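Local coordinates for protein putative glutathionylspermidine synthase (Methylobacillus flagellatus, PDB 3N6X) that probably acts as an ATP-dependent ligase of the circularly permuted ATP-grasp type, with glutathionylspermidine synthesis as its presumed reaction, at residues S82-L87 / V439-G444; V427-F432 / K467-L472. All coordinates share one frame; numbering follows the deposited sequence.

Interaction 1 of 2, residues S82-L87 / V439-G444. With GOL (glycerol), chain P.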
loop_
_atom_site.group_PDB
_atom_site.type_symbol
_atom_site.label_atom_id
_atom_site.label_comp_id
_atom_site.label_asym_id
_atom_site.label_seq_id
_atom_site.Cartn_x
_atom_site.Cartn_y
_atom_site.Cartn_z
ATOM N N SER A 82 -15.043 -7.248 -14.041
ATOM C CA SER A 82 -15.454 -8.310 -13.117
ATOM C C SER A 82 -14.320 -8.718 -12.157
ATOM O O SER A 82 -14.584 -8.930 -10.968
ATOM C CB SER A 82 -16.032 -9.512 -13.870
ATOM O OG SER A 82 -15.040 -10.193 -14.618
ATOM N N GLU A 83 -13.061 -8.790 -12.660
ATOM C CA GLU A 83 -11.872 -9.050 -11.814
ATOM C C GLU A 83 -11.763 -7.961 -10.725
ATOM O O GLU A 83 -11.561 -8.281 -9.557
ATOM C CB GLU A 83 -10.567 -9.059 -12.655
ATOM C CG GLU A 83 -10.393 -10.297 -13.525
ATOM C CD GLU A 83 -9.318 -10.229 -14.604
ATOM O OE1 GLU A 83 -8.840 -9.113 -14.915
ATOM O OE2 GLU A 83 -9.005 -11.294 -15.186
ATOM N N TRP A 84 -11.930 -6.676 -11.117
ATOM C CA TRP A 84 -11.840 -5.562 -10.180
ATOM C C TRP A 84 -12.971 -5.569 -9.167
ATOM O O TRP A 84 -12.731 -5.265 -8.004
ATOM C CB TRP A 84 -11.776 -4.219 -10.908
ATOM C CG TRP A 84 -11.636 -3.054 -9.974
ATOM C CD1 TRP A 84 -12.619 -2.187 -9.594
ATOM C CD2 TRP A 84 -10.463 -2.689 -9.222
ATOM N NE1 TRP A 84 -12.105 -1.239 -8.737
ATOM C CE2 TRP A 84 -10.796 -1.548 -8.457
ATOM C CE3 TRP A 84 -9.150 -3.192 -9.152
ATOM C CZ2 TRP A 84 -9.863 -0.897 -7.635
ATOM C CZ3 TRP A 84 -8.212 -2.514 -8.382
ATOM C CH2 TRP A 84 -8.575 -1.391 -7.622
ATOM N N ALA A 85 -14.200 -5.929 -9.594
ATOM C CA ALA A 85 -15.344 -6.001 -8.676
ATOM C C ALA A 85 -15.105 -7.043 -7.558
ATOM O O ALA A 85 -15.413 -6.773 -6.403
ATOM C CB ALA A 85 -16.623 -6.325 -9.443
ATOM N N ARG A 86 -14.485 -8.188 -7.895
ATOM C CA ARG A 86 -14.175 -9.241 -6.913
ATOM C C ARG A 86 -13.022 -8.775 -5.997
ATOM O O ARG A 86 -13.121 -8.861 -4.772
ATOM C CB ARG A 86 -13.827 -10.568 -7.643
ATOM C CG ARG A 86 -13.210 -11.663 -6.753
ATOM C CD ARG A 86 -14.241 -12.666 -6.256
ATOM N NE ARG A 86 -13.610 -13.869 -5.712
ATOM N N LEU A 87 -11.962 -8.254 -6.610
ATOM C CA LEU A 87 -10.782 -7.691 -5.960
ATOM C C LEU A 87 -11.206 -6.575 -4.986
ATOM O O LEU A 87 -10.794 -6.566 -3.825
ATOM C CB LEU A 87 -9.921 -7.084 -7.064
ATOM C CG LEU A 87 -8.447 -7.186 -6.932
ATOM C CD1 LEU A 87 -7.844 -7.703 -8.230
ATOM C CD2 LEU A 87 -7.859 -5.830 -6.615
ATOM N N VAL A 439 -16.923 2.946 2.642
ATOM C CA VAL A 439 -15.668 2.302 2.299
ATOM C C VAL A 439 -15.637 2.081 0.785
ATOM O O VAL A 439 -16.559 1.479 0.232
ATOM C CB VAL A 439 -15.442 0.997 3.103
ATOM C CG1 VAL A 439 -14.049 0.446 2.858
ATOM C CG2 VAL A 439 -15.676 1.227 4.595
ATOM N N SER A 440 -14.632 2.649 0.107
ATOM C CA SER A 440 -14.569 2.599 -1.348
ATOM C C SER A 440 -13.149 2.550 -1.859
ATOM O O SER A 440 -12.202 2.777 -1.104
ATOM C CB SER A 440 -15.302 3.801 -1.956
ATOM O OG SER A 440 -14.719 5.037 -1.565
ATOM N N LEU A 441 -13.005 2.223 -3.151
ATOM C CA LEU A 441 -11.742 2.195 -3.854
ATOM C C LEU A 441 -11.915 2.988 -5.115
ATOM O O LEU A 441 -12.895 2.783 -5.834
ATOM C CB LEU A 441 -11.375 0.757 -4.256
ATOM C CG LEU A 441 -10.732 -0.104 -3.222
ATOM C CD1 LEU A 441 -11.749 -0.968 -2.553
ATOM C CD2 LEU A 441 -9.699 -0.993 -3.845
ATOM N N VAL A 442 -10.948 3.839 -5.437
ATOM C CA VAL A 442 -10.903 4.494 -6.738
ATOM C C VAL A 442 -10.420 3.382 -7.711
ATOM O O VAL A 442 -9.602 2.562 -7.303
ATOM C CB VAL A 442 -9.950 5.738 -6.704
ATOM C CG1 VAL A 442 -9.465 6.125 -8.096
ATOM C CG2 VAL A 442 -10.626 6.921 -6.016
ATOM N N PRO A 443 -11.005 3.237 -8.930
ATOM C CA PRO A 443 -10.601 2.113 -9.804
ATOM C C PRO A 443 -9.195 2.258 -10.398
ATOM O O PRO A 443 -9.017 2.442 -11.611
ATOM C CB PRO A 443 -11.695 2.085 -10.873
ATOM C CG PRO A 443 -12.179 3.483 -10.934
ATOM C CD PRO A 443 -12.065 4.053 -9.554
ATOM N N GLY A 444 -8.209 2.115 -9.537
ATOM C CA GLY A 444 -6.808 2.179 -9.910
ATOM C C GLY A 444 -5.928 1.569 -8.854
ATOM O O GLY A 444 -6.385 1.297 -7.741
HETATM C C1 GOL P . -15.285 0.288 -4.827
HETATM O O1 GOL P . -15.874 1.467 -4.326
HETATM C C2 GOL P . -15.186 0.376 -6.349
HETATM O O2 GOL P . -16.049 -0.593 -6.966
HETATM C C3 GOL P . -13.769 0.047 -6.744
HETATM O O3 GOL P . -13.316 0.964 -7.745
#
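An inverse gamma turn centred on P443, following strand 439-441, packs against the indole of W84 from the first turn of helix 81-105, with a glycerol, probably from the crystallisation liquor, bound between them. G444 N closes the turn on V442 O at 2.7 Å, a tight loop that proline's fixed ring suits well. With its CG anti to the backbone N (chi1 -178°), W84 reaches from the helix toward the turn. The six-membered end of its ring does most of the touching. CZ2 comes within 3.8 Å of L441 CD2, one methyl of a leucine whose other neighbours include I92 of the same helix. P443 C sits 4.1 Å above one face of the ring, offset toward the rim. Two carbonyl oxygens approach obliquely: V442 O is 3.5 Å from W84 CZ2, and G444 O is 3.5 Å from W84 CH2. The glycerol is held chiefly by the L441 backbone. Its O1 accepts from L441 N at 3.2 Å (166° at the hydrogen), while its O3 donates to L441 O at 2.7 Å. O3 also lies at the indole edge as acceptor for W84 NE1, but that bond is doubtful because NE1 sits too close to glycerol C3 in the model. An alanine here in place of W84 would probably open a gap beside the gamma turn and leave L441 CD2 without its aromatic partner. Tryptophan suits this place because a broad apolar surface fills the space between helix and turn while its single N-H faces the glycerol. The chemistry therefore divides: ring-to-carbon packing and carbonyl oxygens beside the ring join the segments directly, while the L441 backbone, and perhaps the indole N-H, turn to the glycerol.

Interaction 2 of 2, residues V427-F432 / K467-L472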
loop_
_atom_site.group_PDB
_atom_site.type_symbol
_atom_site.label_atom_id
_atom_site.label_comp_id
_atom_site.label_asym_id
_atom_site.label_seq_id
_atom_site.Cartn_x
_atom_site.Cartn_y
_atom_site.Cartn_z
ATOM N N VAL A 427 4.924 -9.025 -11.455
ATOM C CA VAL A 427 4.281 -7.785 -10.987
ATOM C C VAL A 427 3.543 -7.991 -9.670
ATOM O O VAL A 427 3.074 -9.102 -9.376
ATOM C CB VAL A 427 3.298 -7.188 -12.047
ATOM C CG1 VAL A 427 4.043 -6.581 -13.229
ATOM C CG2 VAL A 427 2.277 -8.228 -12.513
ATOM N N ASP A 428 3.318 -6.895 -8.947
ATOM C CA ASP A 428 2.419 -6.885 -7.807
ATOM C C ASP A 428 1.497 -5.654 -7.897
ATOM O O ASP A 428 1.742 -4.764 -8.724
ATOM C CB ASP A 428 3.161 -7.019 -6.464
ATOM C CG ASP A 428 3.758 -5.753 -5.893
ATOM O OD1 ASP A 428 3.804 -4.741 -6.614
ATOM O OD2 ASP A 428 4.205 -5.785 -4.730
ATOM N N LEU A 429 0.418 -5.635 -7.104
ATOM C CA LEU A 429 -0.607 -4.611 -7.198
ATOM C C LEU A 429 -0.933 -3.991 -5.837
ATOM O O LEU A 429 -1.208 -4.717 -4.877
ATOM C CB LEU A 429 -1.870 -5.275 -7.793
ATOM C CG LEU A 429 -2.868 -4.361 -8.474
ATOM C CD1 LEU A 429 -2.341 -3.882 -9.833
ATOM C CD2 LEU A 429 -4.199 -5.057 -8.645
ATOM N N ARG A 430 -0.949 -2.654 -5.759
ATOM C CA ARG A 430 -1.352 -1.972 -4.534
ATOM C C ARG A 430 -2.540 -1.001 -4.730
ATOM O O ARG A 430 -2.333 0.176 -5.017
ATOM C CB ARG A 430 -0.168 -1.273 -3.830
ATOM C CG ARG A 430 -0.553 -0.723 -2.437
ATOM C CD ARG A 430 0.467 0.242 -1.864
ATOM N NE ARG A 430 1.490 -0.451 -1.079
ATOM C CZ ARG A 430 2.288 0.146 -0.200
ATOM N NH1 ARG A 430 2.180 1.449 0.028
ATOM N NH2 ARG A 430 3.198 -0.555 0.460
ATOM N N PRO A 431 -3.794 -1.457 -4.523
ATOM C CA PRO A 431 -4.911 -0.505 -4.509
ATOM C C PRO A 431 -5.001 0.190 -3.131
ATOM O O PRO A 431 -4.359 -0.250 -2.169
ATOM C CB PRO A 431 -6.129 -1.385 -4.795
ATOM C CG PRO A 431 -5.757 -2.742 -4.298
ATOM C CD PRO A 431 -4.243 -2.827 -4.195
ATOM N N PHE A 432 -5.779 1.275 -3.041
ATOM C CA PHE A 432 -5.884 2.061 -1.821
ATOM C C PHE A 432 -7.320 2.123 -1.356
ATOM O O PHE A 432 -8.156 2.701 -2.033
ATOM C CB PHE A 432 -5.318 3.483 -2.046
ATOM C CG PHE A 432 -3.848 3.504 -2.416
ATOM C CD1 PHE A 432 -3.441 3.308 -3.737
ATOM C CD2 PHE A 432 -2.870 3.674 -1.438
ATOM C CE1 PHE A 432 -2.083 3.284 -4.070
ATOM C CE2 PHE A 432 -1.511 3.655 -1.775
ATOM C CZ PHE A 432 -1.126 3.458 -3.087
ATOM N N LYS A 467 4.212 0.400 -13.610
ATOM C CA LYS A 467 3.318 0.297 -14.753
ATOM C C LYS A 467 2.052 1.038 -14.410
ATOM O O LYS A 467 1.755 1.232 -13.228
ATOM C CB LYS A 467 2.959 -1.174 -15.016
ATOM C CG LYS A 467 4.050 -1.993 -15.667
ATOM C CD LYS A 467 3.601 -3.424 -15.805
ATOM C CE LYS A 467 4.532 -4.241 -16.664
ATOM N NZ LYS A 467 4.085 -4.270 -18.078
ATOM N N ASP A 468 1.269 1.402 -15.422
ATOM C CA ASP A 468 -0.058 1.970 -15.221
ATOM C C ASP A 468 -1.006 0.785 -15.054
ATOM O O ASP A 468 -0.798 -0.247 -15.688
ATOM C CB ASP A 468 -0.467 2.804 -16.457
ATOM C CG ASP A 468 -1.787 3.554 -16.341
ATOM O OD1 ASP A 468 -2.368 3.577 -15.226
ATOM O OD2 ASP A 468 -2.234 4.123 -17.357
ATOM N N THR A 469 -2.008 0.903 -14.179
ATOM C CA THR A 469 -3.003 -0.163 -13.991
ATOM C C THR A 469 -4.329 0.307 -14.541
ATOM O O THR A 469 -4.880 1.318 -14.074
ATOM C CB THR A 469 -3.117 -0.584 -12.499
ATOM O OG1 THR A 469 -1.826 -0.894 -11.998
ATOM C CG2 THR A 469 -4.055 -1.779 -12.291
ATOM N N TRP A 470 -4.848 -0.418 -15.534
ATOM C CA TRP A 470 -6.116 -0.086 -16.169
ATOM C C TRP A 470 -7.237 -0.942 -15.621
ATOM O O TRP A 470 -7.155 -2.168 -15.672
ATOM C CB TRP A 470 -6.026 -0.300 -17.682
ATOM C CG TRP A 470 -5.136 0.660 -18.421
ATOM C CD1 TRP A 470 -4.414 1.697 -17.900
ATOM C CD2 TRP A 470 -4.906 0.678 -19.834
ATOM N NE1 TRP A 470 -3.722 2.341 -18.900
ATOM C CE2 TRP A 470 -4.008 1.737 -20.099
ATOM C CE3 TRP A 470 -5.373 -0.105 -20.910
ATOM C CZ2 TRP A 470 -3.583 2.048 -21.397
ATOM C CZ3 TRP A 470 -4.934 0.189 -22.190
ATOM C CH2 TRP A 470 -4.056 1.258 -22.427
ATOM N N ILE A 471 -8.291 -0.307 -15.107
ATOM C CA ILE A 471 -9.490 -1.017 -14.693
ATOM C C ILE A 471 -10.553 -0.690 -15.720
ATOM O O ILE A 471 -10.860 0.489 -15.942
ATOM C CB ILE A 471 -9.922 -0.701 -13.215
ATOM C CG1 ILE A 471 -9.058 -1.505 -12.194
ATOM C CG2 ILE A 471 -11.398 -1.043 -12.992
ATOM C CD1 ILE A 471 -7.629 -1.066 -11.984
ATOM N N LEU A 472 -11.032 -1.712 -16.435
ATOM C CA LEU A 472 -12.038 -1.524 -17.483
ATOM C C LEU A 472 -13.412 -1.274 -16.907
ATOM O O LEU A 472 -13.768 -1.871 -15.889
ATOM C CB LEU A 472 -12.048 -2.705 -18.467
ATOM C CG LEU A 472 -10.712 -2.995 -19.179
ATOM C CD1 LEU A 472 -10.928 -3.910 -20.364
ATOM C CD2 LEU A 472 -9.990 -1.674 -19.619
#
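V427 and L429 meet K467 and T469 across one face of the large mixed sheet of this probable ATP-grasp-type protein. V427 and K467 reach over strand 446-450, which runs antiparallel to both of their strands; L429 and T469 meet at its start, near A445. The two flanking strands are thus parallel to each other. The CA atoms of L429 and T469 are 8.5 Å apart, so side chains alone close the distance, and branched aliphatic ones suit such a buried face. L429 CD1 makes the nearer approach, 3.7 Å from T469 CG2, and it lies equally near the hydroxyl on the same CB. Threonine suits this place by turning both branches to use: the methyl packs on leucine, while OG1 is hydrogen-bonded to A445 O. Two residues earlier on each strand, V427 CG1 touches the aliphatic stem of K467, 4.1 Å from CD, the two side chains crossing at about a right angle. The lysine chain is extended as far as CE and then bends at chi4 (-94°). Its buried ammonium is satisfied by a salt bridge to D73 and by the carbonyl oxygens of V75 and P415. Lysine can therefore serve here as a hydrocarbon and as a charge at once. C447 of strand 446-450 touches V427, K467 and T469, while R77 and L79 of strand 77-79 lie against L429. D468 and W470 project toward helix 170-183, where R177 forms a salt bridge with D468 OD2. The same oxygen accepts W470 NE1 at 2.8 Å, a bent bond (140° at the hydrogen) that lies close to the indole plane but meets the carboxylate from 69° out of its own.

Overall arrangement
Both contacts are buried and share one mixed sheet, but they use it differently. The centre of interaction 2 lies about 11 Å from that of the chain, against about 15 Å for interaction 1, and its two strands are joined over a third. Interaction 1 brings a helix onto a strand and the turn that follows it, beside a bound glycerol. Aliphatic packing with polar ends satisfied by neighbouring parts of the chain marks the former; an aromatic ring and backbone groups turned to a small molecule mark the latter. Their centres are about 10 Å apart and they touch: W84 of interaction 1 packs on both P431 and I471, so its indole rests against each segment of interaction 2.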